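Local atomic coordinates of peptidoglycan glycosyltransferase (Burkholderia ambifaria, PDB entry 5UY7), a protein that belongs to the penicillin-binding proteins and carries a domain of the beta-lactamase-like fold. Residues 261-275 with 383-397. Sequence-based numbering, arbitrary orientation.
Sequences ILTDVFEPGSIMKPF and GYGLSVSLFQLARAY. With SO4 (sulfate ion), chain B.
Tyr397 OH donates to Ile271 O over 2.7 Å; the acceptor lies at the edge of the phenol ring, and the hydroxyl sits in the carbonyl plane on a lone pair. Beside that bond, Ile271 CG2 packs on Tyr397 CE1, and the edge of Phe275 turns toward the Tyr397 face in an offset edge-to-face pair, planes 84° apart.

Leu393 fills the middle: its CD2 meets Ile271 CG2 at 3.9 Å and also reaches Pro268 CB and Met272 SD, while CD1 approaches Phe266 CE2. Phe266 and Val388 form an antiparallel hydrogen-bonded pair, their N-H groups and carbonyls joined in both directions. Phe266 CG sits between its backbone N and carbonyl carbon (chi1 51°), and Val388 O lies 3.7 Å above one face of the ring, displaced toward the rim.

Further along, Glu267 OE2 accepts the N-H of Gly385 on its anti side, 2.8 Å from Gly385 N, with the N-H...O angle at 169°. Gly383 O receives Gly269 N at 2.8 Å from above the carbonyl plane, and Gly269 CA covers a face of the Tyr384 ring. In helix 260-263, Ile261 O accepts the N-H of Phe391, and Leu262 CD2 sits over the Phe391 ring, 3.8 Å from its centroid.

Ser270 and Lys273 fit an SxxK pattern, consistent with the active-site serine motif of penicillin-binding proteins. Ser270 OG accepts from Lys273 NZ and donates to O4 of a sulfate probably from the crystallisation liquor; water 3 links Ser270 N, Tyr384 OH and sulfate, and Tyr384 OH also bonds to Thr464 O. The bonds at Gly269 N and Ile271 O hold the backbone on either side of Ser270 in sequence, consistent with a fixed position for its CA, while Lys273 NZ would orient the hydroxyl.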
loop_
_atom_site.group_PDB
_atom_site.type_symbol
_atom_site.label_atom_id
_atom_site.label_comp_id
_atom_site.label_asym_id
_atom_site.label_seq_id
_atom_site.Cartn_x
_atom_site.Cartn_y
_atom_site.Cartn_z
ATOM N N ILE A 261 14.070 4.403 4.067
ATOM C CA ILE A 261 12.711 4.601 3.567
ATOM C C ILE A 261 12.733 5.081 2.126
ATOM O O ILE A 261 11.862 4.721 1.323
ATOM C CB ILE A 261 11.944 5.599 4.459
ATOM C CG1 ILE A 261 11.711 5.017 5.845
ATOM C CG2 ILE A 261 10.614 5.984 3.807
ATOM C CD1 ILE A 261 10.917 5.931 6.761
ATOM N N LEU A 262 13.735 5.883 1.768
ATOM C CA LEU A 262 13.850 6.432 0.427
ATOM C C LEU A 262 14.809 5.656 -0.467
ATOM O O LEU A 262 14.659 5.689 -1.695
ATOM C CB LEU A 262 14.322 7.887 0.504
ATOM C CG LEU A 262 13.270 8.836 1.073
ATOM C CD1 LEU A 262 13.913 9.830 2.015
ATOM C CD2 LEU A 262 12.561 9.548 -0.070
ATOM N N THR A 263 15.781 4.953 0.105
ATOM C CA THR A 263 16.829 4.357 -0.717
ATOM C C THR A 263 16.657 2.863 -0.942
ATOM O O THR A 263 17.117 2.351 -1.967
ATOM C CB THR A 263 18.209 4.614 -0.097
ATOM O OG1 THR A 263 18.292 3.989 1.190
ATOM C CG2 THR A 263 18.456 6.112 0.054
ATOM N N ASP A 264 16.006 2.149 -0.033
ATOM C CA ASP A 264 15.908 0.699 -0.145
ATOM C C ASP A 264 14.685 0.302 -0.964
ATOM O O ASP A 264 13.568 0.761 -0.698
ATOM C CB ASP A 264 15.865 0.057 1.241
ATOM C CG ASP A 264 17.217 0.106 1.945
ATOM O OD1 ASP A 264 18.133 0.799 1.445
ATOM O OD2 ASP A 264 17.369 -0.554 2.988
ATOM N N VAL A 265 14.896 -0.558 -1.960
ATOM C CA VAL A 265 13.797 -1.003 -2.803
ATOM C C VAL A 265 13.584 -2.498 -2.630
ATOM O O VAL A 265 14.491 -3.254 -2.267
ATOM C CB VAL A 265 13.997 -0.655 -4.294
ATOM C CG1 VAL A 265 14.163 0.842 -4.462
ATOM C CG2 VAL A 265 15.174 -1.403 -4.870
ATOM N N PHE A 266 12.349 -2.914 -2.906
ATOM C CA PHE A 266 11.915 -4.294 -2.737
ATOM C C PHE A 266 10.686 -4.517 -3.602
ATOM O O PHE A 266 10.040 -3.567 -4.054
ATOM C CB PHE A 266 11.591 -4.609 -1.273
ATOM C CG PHE A 266 10.653 -3.620 -0.633
ATOM C CD1 PHE A 266 11.149 -2.472 -0.023
ATOM C CD2 PHE A 266 9.280 -3.838 -0.625
ATOM C CE1 PHE A 266 10.288 -1.560 0.571
ATOM C CE2 PHE A 266 8.420 -2.928 -0.024
ATOM C CZ PHE A 266 8.933 -1.786 0.568
ATOM N N GLU A 267 10.365 -5.785 -3.821
ATOM C CA GLU A 267 9.141 -6.099 -4.548
ATOM C C GLU A 267 7.936 -5.875 -3.640
ATOM O O GLU A 267 7.895 -6.409 -2.525
ATOM C CB GLU A 267 9.169 -7.536 -5.062
ATOM C CG GLU A 267 10.272 -7.792 -6.094
ATOM C CD GLU A 267 10.270 -9.216 -6.604
ATOM O OE1 GLU A 267 10.660 -10.128 -5.847
ATOM O OE2 GLU A 267 9.866 -9.424 -7.762
ATOM N N PRO A 268 6.951 -5.092 -4.075
ATOM C CA PRO A 268 5.840 -4.733 -3.181
ATOM C C PRO A 268 4.873 -5.869 -2.891
ATOM O O PRO A 268 4.131 -5.784 -1.903
ATOM C CB PRO A 268 5.138 -3.600 -3.942
ATOM C CG PRO A 268 5.511 -3.856 -5.403
ATOM C CD PRO A 268 6.909 -4.373 -5.358
ATOM N N GLY A 269 4.805 -6.890 -3.740
ATOM C CA GLY A 269 3.897 -7.994 -3.466
ATOM C C GLY A 269 2.443 -7.558 -3.405
ATOM O O GLY A 269 2.000 -6.675 -4.148
ATOM N N SER A 270 1.698 -8.149 -2.462
ATOM C CA SER A 270 0.246 -7.967 -2.415
ATOM C C SER A 270 -0.177 -6.516 -2.234
ATOM O O SER A 270 -1.342 -6.188 -2.488
ATOM C CB SER A 270 -0.358 -8.814 -1.295
ATOM O OG SER A 270 -0.145 -10.191 -1.548
ATOM N N ILE A 271 0.733 -5.637 -1.809
ATOM C CA ILE A 271 0.408 -4.217 -1.683
ATOM C C ILE A 271 -0.007 -3.613 -3.017
ATOM O O ILE A 271 -0.708 -2.590 -3.044
ATOM C CB ILE A 271 1.622 -3.497 -1.053
ATOM C CG1 ILE A 271 1.771 -3.955 0.401
ATOM C CG2 ILE A 271 1.494 -1.983 -1.139
ATOM C CD1 ILE A 271 3.143 -3.630 1.009
ATOM N N MET A 272 0.368 -4.241 -4.132
ATOM C CA MET A 272 -0.034 -3.710 -5.429
ATOM C C MET A 272 -1.424 -4.148 -5.863
ATOM O O MET A 272 -1.948 -3.574 -6.822
ATOM C CB MET A 272 0.952 -4.126 -6.519
ATOM C CG MET A 272 2.337 -3.536 -6.355
ATOM S SD MET A 272 2.366 -1.743 -6.172
ATOM C CE MET A 272 1.694 -1.252 -7.763
ATOM N N LYS A 273 -2.014 -5.158 -5.218
ATOM C CA LYS A 273 -3.292 -5.674 -5.704
ATOM C C LYS A 273 -4.370 -4.596 -5.767
ATOM O O LYS A 273 -5.147 -4.595 -6.742
ATOM C CB LYS A 273 -3.722 -6.872 -4.844
ATOM C CG LYS A 273 -2.837 -8.089 -5.078
ATOM C CD LYS A 273 -2.998 -9.194 -4.017
ATOM C CE LYS A 273 -2.146 -10.382 -4.414
ATOM N NZ LYS A 273 -1.945 -11.407 -3.317
ATOM N N PRO A 274 -4.463 -3.653 -4.822
ATOM C CA PRO A 274 -5.473 -2.594 -4.964
ATOM C C PRO A 274 -5.282 -1.725 -6.191
ATOM O O PRO A 274 -6.270 -1.167 -6.677
ATOM C CB PRO A 274 -5.308 -1.782 -3.675
ATOM C CG PRO A 274 -4.824 -2.789 -2.699
ATOM C CD PRO A 274 -3.864 -3.625 -3.469
ATOM N N PHE A 275 -4.053 -1.576 -6.696
ATOM C CA PHE A 275 -3.862 -0.745 -7.884
ATOM C C PHE A 275 -4.263 -1.488 -9.147
ATOM O O PHE A 275 -4.797 -0.882 -10.082
ATOM C CB PHE A 275 -2.411 -0.258 -7.980
ATOM C CG PHE A 275 -2.050 0.703 -6.888
ATOM C CD1 PHE A 275 -2.584 1.981 -6.876
ATOM C CD2 PHE A 275 -1.214 0.318 -5.850
ATOM C CE1 PHE A 275 -2.288 2.871 -5.849
ATOM C CE2 PHE A 275 -0.911 1.205 -4.820
ATOM C CZ PHE A 275 -1.451 2.485 -4.825
ATOM N N GLY A 383 2.356 -7.815 -7.675
ATOM C CA GLY A 383 3.436 -7.106 -7.007
ATOM C C GLY A 383 4.834 -7.664 -7.147
ATOM O O GLY A 383 5.721 -7.253 -6.391
ATOM N N TYR A 384 5.076 -8.575 -8.079
ATOM C CA TYR A 384 6.415 -9.103 -8.271
ATOM C C TYR A 384 6.874 -8.818 -9.691
ATOM O O TYR A 384 6.061 -8.748 -10.616
ATOM C CB TYR A 384 6.456 -10.601 -7.945
ATOM C CG TYR A 384 6.121 -10.835 -6.493
ATOM C CD1 TYR A 384 7.056 -10.568 -5.499
ATOM C CD2 TYR A 384 4.853 -11.253 -6.102
ATOM C CE1 TYR A 384 6.753 -10.748 -4.162
ATOM C CE2 TYR A 384 4.540 -11.438 -4.760
ATOM C CZ TYR A 384 5.502 -11.183 -3.795
ATOM O OH TYR A 384 5.214 -11.350 -2.454
ATOM N N GLY A 385 8.184 -8.640 -9.855
ATOM C CA GLY A 385 8.731 -8.216 -11.128
ATOM C C GLY A 385 8.872 -6.720 -11.289
ATOM O O GLY A 385 9.178 -6.257 -12.395
ATOM N N LEU A 386 8.618 -5.952 -10.232
ATOM C CA LEU A 386 8.954 -4.539 -10.157
ATOM C C LEU A 386 9.442 -4.281 -8.740
ATOM O O LEU A 386 9.159 -5.056 -7.825
ATOM C CB LEU A 386 7.756 -3.630 -10.483
ATOM C CG LEU A 386 6.643 -3.455 -9.435
ATOM C CD1 LEU A 386 5.635 -2.423 -9.919
ATOM C CD2 LEU A 386 5.922 -4.760 -9.100
ATOM N N SER A 387 10.178 -3.191 -8.554
ATOM C CA SER A 387 10.662 -2.844 -7.222
ATOM C C SER A 387 10.314 -1.399 -6.904
ATOM O O SER A 387 10.243 -0.546 -7.795
ATOM C CB SER A 387 12.173 -3.068 -7.077
ATOM O OG SER A 387 12.900 -2.234 -7.953
ATOM N N VAL A 388 10.084 -1.143 -5.613
ATOM C CA VAL A 388 9.611 0.140 -5.106
ATOM C C VAL A 388 10.293 0.402 -3.770
ATOM O O VAL A 388 10.787 -0.514 -3.119
ATOM C CB VAL A 388 8.082 0.157 -4.899
ATOM C CG1 VAL A 388 7.358 -0.230 -6.187
ATOM C CG2 VAL A 388 7.705 -0.796 -3.759
ATOM N N SER A 389 10.284 1.665 -3.347
ATOM C CA SER A 389 10.650 2.019 -1.980
ATOM C C SER A 389 9.381 2.153 -1.146
ATOM O O SER A 389 8.282 2.316 -1.676
ATOM C CB SER A 389 11.427 3.336 -1.926
ATOM O OG SER A 389 10.574 4.410 -2.306
ATOM N N LEU A 390 9.548 2.120 0.183
ATOM C CA LEU A 390 8.383 2.334 1.041
ATOM C C LEU A 390 7.822 3.740 0.854
ATOM O O LEU A 390 6.598 3.934 0.875
ATOM C CB LEU A 390 8.735 2.088 2.508
ATOM C CG LEU A 390 7.529 2.097 3.461
ATOM C CD1 LEU A 390 6.623 0.910 3.180
ATOM C CD2 LEU A 390 8.027 2.068 4.910
ATOM N N PHE A 391 8.700 4.726 0.651
ATOM C CA PHE A 391 8.244 6.081 0.364
ATOM C C PHE A 391 7.329 6.098 -0.852
ATOM O O PHE A 391 6.254 6.709 -0.832
ATOM C CB PHE A 391 9.444 7.007 0.138
ATOM C CG PHE A 391 9.072 8.461 -0.007
ATOM C CD1 PHE A 391 8.626 8.966 -1.220
ATOM C CD2 PHE A 391 9.177 9.326 1.073
ATOM C CE1 PHE A 391 8.279 10.304 -1.347
ATOM C CE2 PHE A 391 8.835 10.665 0.947
ATOM C CZ PHE A 391 8.387 11.149 -0.260
ATOM N N GLN A 392 7.747 5.427 -1.933
ATOM C CA GLN A 392 6.923 5.396 -3.136
ATOM C C GLN A 392 5.557 4.772 -2.868
ATOM O O GLN A 392 4.546 5.229 -3.412
ATOM C CB GLN A 392 7.637 4.630 -4.245
ATOM C CG GLN A 392 8.722 5.430 -4.932
ATOM C CD GLN A 392 9.493 4.580 -5.923
ATOM O OE1 GLN A 392 9.627 3.374 -5.729
ATOM N NE2 GLN A 392 9.988 5.198 -6.992
ATOM N N LEU A 393 5.506 3.718 -2.053
ATOM C CA LEU A 393 4.222 3.084 -1.752
ATOM C C LEU A 393 3.333 3.997 -0.919
ATOM O O LEU A 393 2.121 4.085 -1.159
ATOM C CB LEU A 393 4.447 1.760 -1.021
ATOM C CG LEU A 393 5.043 0.629 -1.866
ATOM C CD1 LEU A 393 5.323 -0.575 -0.964
ATOM C CD2 LEU A 393 4.101 0.250 -3.013
ATOM N N ALA A 394 3.907 4.666 0.080
ATOM C CA ALA A 394 3.115 5.592 0.882
ATOM C C ALA A 394 2.505 6.673 0.000
ATOM O O ALA A 394 1.305 6.960 0.094
ATOM C CB ALA A 394 3.974 6.213 1.985
ATOM N N ARG A 395 3.308 7.249 -0.900
ATOM C CA ARG A 395 2.796 8.273 -1.807
ATOM C C ARG A 395 1.720 7.707 -2.724
ATOM O O ARG A 395 0.666 8.332 -2.923
ATOM C CB ARG A 395 3.946 8.868 -2.623
ATOM C CG ARG A 395 3.503 9.860 -3.685
ATOM C CD ARG A 395 4.699 10.450 -4.430
ATOM N NE ARG A 395 5.542 9.414 -5.022
ATOM C CZ ARG A 395 6.708 9.644 -5.618
ATOM N NH1 ARG A 395 7.183 10.881 -5.706
ATOM N NH2 ARG A 395 7.401 8.635 -6.124
ATOM N N ALA A 396 1.965 6.522 -3.289
ATOM C CA ALA A 396 0.974 5.909 -4.173
ATOM C C ALA A 396 -0.365 5.716 -3.468
ATOM O O ALA A 396 -1.424 5.951 -4.065
ATOM C CB ALA A 396 1.502 4.576 -4.709
ATOM N N TYR A 397 -0.350 5.311 -2.190
ATOM C CA TYR A 397 -1.620 5.077 -1.501
ATOM C C TYR A 397 -2.383 6.373 -1.237
ATOM O O TYR A 397 -3.597 6.321 -1.007
ATOM C CB TYR A 397 -1.395 4.284 -0.201
ATOM C CG TYR A 397 -1.572 2.788 -0.419
ATOM C CD1 TYR A 397 -0.641 2.058 -1.157
ATOM C CD2 TYR A 397 -2.690 2.115 0.070
ATOM C CE1 TYR A 397 -0.815 0.697 -1.400
ATOM C CE2 TYR A 397 -2.864 0.753 -0.156
ATOM C CZ TYR A 397 -1.918 0.052 -0.887
ATOM O OH TYR A 397 -2.113 -1.300 -1.119
HETATM S S SO4 B . 1.014 -11.356 1.883
HETATM O O1 SO4 B . 1.367 -10.210 2.726
HETATM O O2 SO4 B . -0.344 -11.791 2.184
HETATM O O3 SO4 B . 1.950 -12.441 2.167
HETATM O O4 SO4 B . 1.099 -11.046 0.461
HETATM O O HOH W 1 12.429 6.150 -3.258
HETATM O O HOH W 2 12.134 1.572 1.394
HETATM O O HOH W 3 3.054 -10.093 -0.914
#